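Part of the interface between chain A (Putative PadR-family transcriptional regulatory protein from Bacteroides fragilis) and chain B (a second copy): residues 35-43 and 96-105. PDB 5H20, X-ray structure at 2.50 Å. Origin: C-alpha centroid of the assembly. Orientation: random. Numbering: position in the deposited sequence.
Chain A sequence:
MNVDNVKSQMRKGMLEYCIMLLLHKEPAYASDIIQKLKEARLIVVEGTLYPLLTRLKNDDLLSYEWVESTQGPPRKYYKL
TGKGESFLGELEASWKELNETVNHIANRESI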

# COMPACT_ATOMS: atom_id res chain seq x y z
N GLN A 35 19.06 -9.63 -2.35
CA GLN A 35 20.34 -8.93 -2.28
C GLN A 35 20.22 -7.41 -2.40
O GLN A 35 20.93 -6.68 -1.70
CB GLN A 35 21.29 -9.47 -3.36
CG GLN A 35 22.65 -9.90 -2.83
CD GLN A 35 23.64 -8.76 -2.68
OE1 GLN A 35 23.94 -8.33 -1.56
NE2 GLN A 35 24.16 -8.27 -3.81
N LYS A 36 19.33 -6.94 -3.28
CA LYS A 36 19.10 -5.50 -3.48
C LYS A 36 18.39 -4.88 -2.29
O LYS A 36 18.62 -3.70 -1.96
CB LYS A 36 18.33 -5.24 -4.77
CG LYS A 36 19.19 -5.36 -6.02
CD LYS A 36 18.36 -5.27 -7.28
CE LYS A 36 19.22 -5.40 -8.52
NZ LYS A 36 18.45 -5.00 -9.72
N LEU A 37 17.54 -5.68 -1.65
CA LEU A 37 16.93 -5.35 -0.38
C LEU A 37 17.98 -5.23 0.73
O LEU A 37 17.90 -4.32 1.55
CB LEU A 37 15.84 -6.38 -0.03
CG LEU A 37 14.52 -6.32 -0.82
CD1 LEU A 37 13.78 -7.64 -0.75
CD2 LEU A 37 13.60 -5.19 -0.36
N LYS A 38 18.97 -6.14 0.74
CA LYS A 38 20.07 -6.14 1.72
C LYS A 38 20.88 -4.84 1.67
O LYS A 38 21.20 -4.26 2.72
CB LYS A 38 20.98 -7.37 1.53
CG LYS A 38 22.12 -7.53 2.52
CD LYS A 38 21.67 -8.21 3.80
CE LYS A 38 22.84 -8.44 4.75
NZ LYS A 38 22.36 -8.92 6.07
N GLU A 39 21.18 -4.40 0.45
CA GLU A 39 21.82 -3.12 0.16
C GLU A 39 21.00 -1.92 0.63
O GLU A 39 21.56 -0.87 0.94
CB GLU A 39 22.10 -2.99 -1.34
CG GLU A 39 23.35 -3.71 -1.82
CD GLU A 39 23.36 -3.95 -3.32
OE1 GLU A 39 23.10 -3.00 -4.11
OE2 GLU A 39 23.65 -5.09 -3.73
N ALA A 40 19.67 -2.08 0.65
CA ALA A 40 18.75 -1.04 1.13
C ALA A 40 18.52 -1.12 2.65
O ALA A 40 17.63 -0.45 3.19
CB ALA A 40 17.42 -1.13 0.39
N ARG A 41 19.36 -1.91 3.32
CA ARG A 41 19.29 -2.19 4.77
C ARG A 41 18.00 -2.92 5.19
O ARG A 41 17.52 -2.76 6.33
CB ARG A 41 19.54 -0.93 5.62
CG ARG A 41 20.82 -0.19 5.27
CD ARG A 41 21.33 0.67 6.43
NE ARG A 41 21.89 -0.14 7.52
CZ ARG A 41 23.10 -0.71 7.52
NH1 ARG A 41 23.92 -0.58 6.48
NH2 ARG A 41 23.48 -1.41 8.58
N LEU A 42 17.47 -3.72 4.26
CA LEU A 42 16.25 -4.51 4.47
C LEU A 42 16.55 -6.00 4.36
O LEU A 42 17.16 -6.46 3.40
CB LEU A 42 15.18 -4.11 3.45
CG LEU A 42 13.99 -3.17 3.73
CD1 LEU A 42 14.12 -2.27 4.97
CD2 LEU A 42 13.62 -2.36 2.50
N ILE A 43 16.12 -6.75 5.38
CA ILE A 43 16.18 -8.21 5.36
C ILE A 43 14.76 -8.70 5.12
O ILE A 43 13.84 -8.38 5.89
CB ILE A 43 16.78 -8.80 6.67
CG1 ILE A 43 18.26 -8.41 6.81
CG2 ILE A 43 16.64 -10.33 6.69
CD1 ILE A 43 18.84 -8.58 8.20
N LYS B 96 9.33 6.29 2.97
CA LYS B 96 10.59 7.02 3.02
C LYS B 96 11.75 6.09 2.66
O LYS B 96 12.59 6.46 1.83
CB LYS B 96 10.78 7.68 4.39
CG LYS B 96 11.53 8.99 4.35
CD LYS B 96 11.26 9.81 5.60
CE LYS B 96 11.80 11.23 5.47
NZ LYS B 96 13.26 11.32 5.79
N GLU B 97 11.76 4.89 3.25
CA GLU B 97 12.74 3.83 2.92
C GLU B 97 12.65 3.40 1.45
O GLU B 97 13.67 3.09 0.82
CB GLU B 97 12.55 2.62 3.84
CG GLU B 97 13.64 1.55 3.73
CD GLU B 97 14.99 2.02 4.26
OE1 GLU B 97 15.16 2.09 5.49
OE2 GLU B 97 15.88 2.31 3.43
N LEU B 98 11.42 3.43 0.92
CA LEU B 98 11.13 3.09 -0.47
C LEU B 98 11.70 4.10 -1.48
O LEU B 98 11.49 3.96 -2.70
CB LEU B 98 9.61 2.91 -0.63
CG LEU B 98 8.96 1.80 -1.45
CD1 LEU B 98 9.88 0.63 -1.82
CD2 LEU B 98 7.75 1.30 -0.69
N ASN B 99 12.42 5.10 -0.98
CA ASN B 99 13.21 6.02 -1.80
C ASN B 99 14.73 5.79 -1.73
O ASN B 99 15.48 6.29 -2.58
CB ASN B 99 12.84 7.48 -1.51
CG ASN B 99 11.50 7.86 -2.10
OD1 ASN B 99 11.44 8.43 -3.19
ND2 ASN B 99 10.42 7.54 -1.39
N GLU B 100 15.16 5.04 -0.72
CA GLU B 100 16.50 4.43 -0.70
C GLU B 100 16.48 3.19 -1.60
O GLU B 100 17.52 2.76 -2.10
CB GLU B 100 16.93 4.06 0.72
CG GLU B 100 17.23 5.25 1.63
CD GLU B 100 18.64 5.80 1.46
OE1 GLU B 100 18.93 6.41 0.41
OE2 GLU B 100 19.45 5.62 2.39
N THR B 101 15.28 2.64 -1.80
CA THR B 101 15.00 1.60 -2.78
C THR B 101 14.99 2.20 -4.20
O THR B 101 15.58 1.62 -5.12
CB THR B 101 13.66 0.88 -2.48
OG1 THR B 101 13.66 0.44 -1.12
CG2 THR B 101 13.45 -0.33 -3.39
N VAL B 102 14.37 3.37 -4.36
CA VAL B 102 14.26 4.06 -5.67
C VAL B 102 15.62 4.50 -6.25
O VAL B 102 15.73 4.84 -7.43
CB VAL B 102 13.20 5.21 -5.66
CG1 VAL B 102 13.83 6.59 -5.42
CG2 VAL B 102 12.41 5.23 -6.95
N ASN B 103 16.65 4.48 -5.40
CA ASN B 103 18.03 4.67 -5.83
C ASN B 103 18.62 3.40 -6.45
O ASN B 103 19.34 3.48 -7.44
CB ASN B 103 18.89 5.16 -4.67
CG ASN B 103 20.15 5.87 -5.14
OD1 ASN B 103 20.10 7.00 -5.63
ND2 ASN B 103 21.29 5.21 -4.98
N HIS B 104 18.31 2.25 -5.85
CA HIS B 104 18.79 0.95 -6.34
C HIS B 104 18.08 0.47 -7.60
O HIS B 104 18.65 -0.30 -8.39
CB HIS B 104 18.69 -0.13 -5.25
CG HIS B 104 19.57 0.12 -4.07
ND1 HIS B 104 19.11 0.06 -2.77
CD2 HIS B 104 20.89 0.44 -3.98
CE1 HIS B 104 20.09 0.32 -1.94
NE2 HIS B 104 21.18 0.56 -2.64
N ILE B 105 16.83 0.91 -7.79
CA ILE B 105 16.03 0.56 -8.97
C ILE B 105 16.55 1.24 -10.24
O ILE B 105 16.60 0.62 -11.30
CB ILE B 105 14.50 0.80 -8.75
CG1 ILE B 105 14.13 2.28 -8.58
CG2 ILE B 105 14.02 0.07 -7.50
CD1 ILE B 105 13.62 3.00 -9.81

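Two acceptors face each other at the heart of this contact, and no hydrogen bond crosses it anywhere. The carbonyl oxygen Ala A40 O lies 3.3 Å from Glu B97 OE2, a distance at which a donor and an acceptor might bond, but with two acceptors no bond results. The pair illustrates a general principle: polar atoms brought close at an interface are not necessarily partners, and a small contact can rest on shape and van der Waals packing instead.

Ala A40 touches Glu B97, Thr B101 and His B104, and the backbone around it runs as follows. Chain A enters as a helix, with Glu A39 N bonded to Gln A35 O at 3.1 Å. At Ala A40 the backbone bonding is weak, N lying 3.2 Å from Lys A36 O and 3.0 Å from Leu A37 O; further on, Arg A41 N bonds to Lys A38 O at 3.0 Å and Leu A42 N to Leu A37 O at 2.8 Å. Arg A41 adopts positive phi (63°), and the chain then extends through Leu A42. On chain B, Thr B101 N and Glu B100 N both bond to Glu B97 O, at 3.1 and 2.9 Å, and Ile B105 N bonds to Thr B101 O at 3.0 Å. Glu B97, Thr B101 and His B104 meet chain A, a spacing of four and then three residues that suits one side of a helix-like backbone. CA of Ala A40 lies 6.0 Å from CA of Thr B101, and CA of Lys A36 7.1 Å from CA of His B104.

His B104 contributes the largest covered area of any residue here, although its high B factors mark it as poorly ordered and advise caution over fine detail. Its chi1 is m, and one ring face receives Glu A39 CB, 4.2 Å from the ring centroid and 28° off the normal, a CH-pi contact made by the aliphatic base of an acidic side chain. The ring also nears the backbone, with CE1 of His B104 3.4 Å from Glu A39 O and 3.6 Å from Ala A40 N. The methyl of Ala A40 points toward chain B, its CB 3.8 Å from His B104 ND1 and 4.3 Å from Thr B101 OG1. That hydroxyl is already engaged within its own chain, donating to Glu B97 O at 3.3 Å.

Beyond the alanine, Leu A42 CD1 packs 4.0 Å from Glu B97 CG, so the methylene part of the glutamate serves as a nonpolar surface while its carboxylate approaches the Ala A40 carbonyl. Together the two stretches bury 340 Å², a modest area.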